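Long-range contact in Lmo2812 protein (Listeria monocytogenes EGD-e, PDB 5ZQA), which is a penicillin-binding protein of the peptidase S11 family and probably trims cell-wall peptides as a serine-type D-Ala-D-Ala carboxypeptidase: residues G239-R243 against M269-F273. Residues are numbered along the deposited sequence; the frame is centred on the assembly and turned at random.
Sequences GTAER and MEVGF
Met269 and Phe273, one helical turn apart, meet Gly239, Ala241 and Arg243 where the C-terminal helix 258-272 packs on the central antiparallel sheet of the penicillin-binding fold. Alternation along strand 236-243 turns the CB atoms of Ala241 and Arg243 toward the helix, whereas those of Thr240 and Glu242 point away from it. Met269 reaches the strand first. Its chain bends at chi2 (-59°) and ends with the methyl CE over the backbone at Gly239, 3.7 Å from Gly239 C. With no side chain at this glycine, the methionine methyl comes down on the peptide itself. The sulfur sits alongside the neighbouring residue, Met269 SD lying 4.1 Å from Ala241 CB, and the same side chain also touches Leu222 and Val248 on the two flanking strands. Within the last turn Phe273 N donates a hydrogen bond to Met269 O, and Gly272 O at this end accepts a hydrogen bond from Lys246 NZ. Phe273, the first residue to leave helical geometry, then lays its ring across the end of the strand. CG stands beside the backbone N (chi1 -68°), and the ring reaches back to the methyl of Ala241, whose CB is 3.9 Å from Phe273 CE2. Arg243 covers one face of this ring with its extended chain. The guanidinium lies flat on the ring but offset toward its rim, planes 21° apart and group centres 4.4 Å from each other, and Arg243 NH2 is hydrogen-bonded to Gln220 O. The aliphatic part adds a CH-pi contact, with Arg243 CD 3.7 Å from the ring centroid and almost on its normal. At the ring edge, close to its plane, Phe273 CZ approaches Ala241 O to 3.6 Å.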
ATOM      1  N   GLY A 239      -7.680   1.777   3.204  1.00  8.14           N
ATOM      2  CA  GLY A 239      -8.644   2.497   2.395  1.00  8.94           C
ATOM      3  C   GLY A 239      -8.546   3.995   2.611  1.00  7.83           C
ATOM      4  O   GLY A 239      -8.110   4.440   3.661  1.00  8.20           O
ATOM      5  N   THR A 240      -8.959   4.772   1.615  1.00  7.23           N
ATOM      6  CA  THR A 240      -9.102   6.205   1.819  1.00  9.08           C
ATOM      7  C   THR A 240     -10.253   6.717   0.963  1.00  9.20           C
ATOM      8  O   THR A 240     -10.509   6.208  -0.140  1.00  9.52           O
ATOM      9  CB  THR A 240      -7.788   6.970   1.534  1.00  8.56           C
ATOM     10  OG1 THR A 240      -7.948   8.342   1.930  1.00  9.93           O
ATOM     11  CG2 THR A 240      -7.377   6.892   0.069  1.00  8.71           C
ATOM     12  N   ALA A 241     -10.967   7.691   1.513  1.00 10.25           N
ATOM     13  CA  ALA A 241     -12.126   8.294   0.862  1.00  9.11           C
ATOM     14  C   ALA A 241     -12.228   9.739   1.299  1.00 10.57           C
ATOM     15  O   ALA A 241     -11.865  10.067   2.426  1.00  9.40           O
ATOM     16  CB  ALA A 241     -13.400   7.549   1.233  1.00  9.85           C
ATOM     17  N   GLU A 242     -12.733  10.595   0.417  1.00 11.12           N
ATOM     18  CA  GLU A 242     -12.985  11.994   0.763  1.00 10.98           C
ATOM     19  C   GLU A 242     -14.431  12.352   0.437  1.00 13.08           C
ATOM     20  O   GLU A 242     -14.935  12.005  -0.641  1.00 13.29           O
ATOM     21  CB  GLU A 242     -12.029  12.928   0.012  1.00 13.62           C
ATOM     22  CG  GLU A 242     -12.196  14.394   0.386  1.00 17.85           C
ATOM     23  CD  GLU A 242     -11.290  15.314  -0.415  1.00 25.71           C
ATOM     24  OE1 GLU A 242     -11.037  15.023  -1.606  1.00 33.25           O
ATOM     25  OE2 GLU A 242     -10.832  16.332   0.149  1.00 33.19           O
ATOM     26  N   ARG A 243     -15.092  13.005   1.391  1.00 12.29           N
ATOM     27  CA  ARG A 243     -16.447  13.534   1.212  1.00 12.50           C
ATOM     28  C   ARG A 243     -16.554  14.887   1.881  1.00 12.80           C
ATOM     29  O   ARG A 243     -16.163  15.033   3.032  1.00 13.97           O
ATOM     30  CB  ARG A 243     -17.495  12.609   1.817  1.00 12.39           C
ATOM     31  CG  ARG A 243     -17.528  11.221   1.223  1.00 13.05           C
ATOM     32  CD  ARG A 243     -18.536  10.353   1.947  1.00 14.21           C
ATOM     33  NE  ARG A 243     -18.471   8.986   1.453  1.00 13.15           N
ATOM     34  CZ  ARG A 243     -19.012   7.940   2.060  1.00 13.06           C
ATOM     35  NH1 ARG A 243     -19.681   8.095   3.197  1.00 15.14           N
ATOM     36  NH2 ARG A 243     -18.885   6.737   1.527  1.00 14.26           N
ATOM     37  N   MET A 269     -15.608   2.968   7.207  1.00 11.00           N
ATOM     38  CA  MET A 269     -15.930   4.162   6.433  1.00 12.10           C
ATOM     39  C   MET A 269     -17.232   4.790   6.942  1.00 15.76           C
ATOM     40  O   MET A 269     -17.350   6.018   6.987  1.00 14.78           O
ATOM     41  CB  MET A 269     -16.012   3.824   4.935  1.00 13.60           C
ATOM     42  CG  MET A 269     -14.637   3.618   4.280  1.00 13.86           C
ATOM     43  SD  MET A 269     -13.614   5.105   4.461  1.00 16.34           S
ATOM     44  CE  MET A 269     -12.041   4.584   3.762  1.00 13.49           C
ATOM     45  N   GLU A 270     -18.182   3.954   7.360  1.00 13.07           N
ATOM     46  CA  GLU A 270     -19.427   4.446   7.967  1.00 15.35           C
ATOM     47  C   GLU A 270     -19.135   5.252   9.237  1.00 15.63           C
ATOM     48  O   GLU A 270     -19.695   6.330   9.448  1.00 15.99           O
ATOM     49  CB  GLU A 270     -20.379   3.283   8.285  1.00 17.37           C
ATOM     50  CG  GLU A 270     -21.697   3.724   8.915  1.00 23.50           C
ATOM     51  CD  GLU A 270     -22.798   2.686   8.771  1.00 36.99           C
ATOM     52  OE1 GLU A 270     -22.917   2.085   7.681  1.00 41.34           O
ATOM     53  OE2 GLU A 270     -23.550   2.478   9.748  1.00 39.58           O
ATOM     54  N   VAL A 271     -18.252   4.730  10.079  1.00 12.51           N
ATOM     55  CA  VAL A 271     -17.811   5.448  11.275  1.00 11.47           C
ATOM     56  C   VAL A 271     -17.076   6.726  10.898  1.00 13.94           C
ATOM     57  O   VAL A 271     -17.296   7.793  11.492  1.00 14.93           O
ATOM     58  CB  VAL A 271     -16.890   4.557  12.143  1.00 13.01           C
ATOM     59  CG1 VAL A 271     -16.244   5.365  13.270  1.00 15.72           C
ATOM     60  CG2 VAL A 271     -17.696   3.408  12.709  1.00 14.55           C
ATOM     61  N   GLY A 272     -16.195   6.612   9.909  1.00 11.72           N
ATOM     62  CA  GLY A 272     -15.373   7.739   9.500  1.00 14.18           C
ATOM     63  C   GLY A 272     -16.176   8.957   9.082  1.00 13.52           C
ATOM     64  O   GLY A 272     -15.750  10.094   9.307  1.00 17.02           O
ATOM     65  N   PHE A 273     -17.341   8.730   8.480  1.00 13.21           N
ATOM     66  CA  PHE A 273     -18.169   9.838   8.009  1.00 15.43           C
ATOM     67  C   PHE A 273     -19.446  10.025   8.813  1.00 18.31           C
ATOM     68  O   PHE A 273     -20.339  10.765   8.397  1.00 23.54           O
ATOM     69  CB  PHE A 273     -18.512   9.651   6.529  1.00 15.79           C
ATOM     70  CG  PHE A 273     -17.326   9.791   5.629  1.00 12.89           C
ATOM     71  CD1 PHE A 273     -16.735  11.026   5.428  1.00 13.41           C
ATOM     72  CD2 PHE A 273     -16.781   8.681   5.006  1.00 12.59           C
ATOM     73  CE1 PHE A 273     -15.630  11.151   4.615  1.00 12.05           C
ATOM     74  CE2 PHE A 273     -15.680   8.802   4.186  1.00 12.94           C
ATOM     75  CZ  PHE A 273     -15.102  10.036   3.992  1.00 12.22           C
TER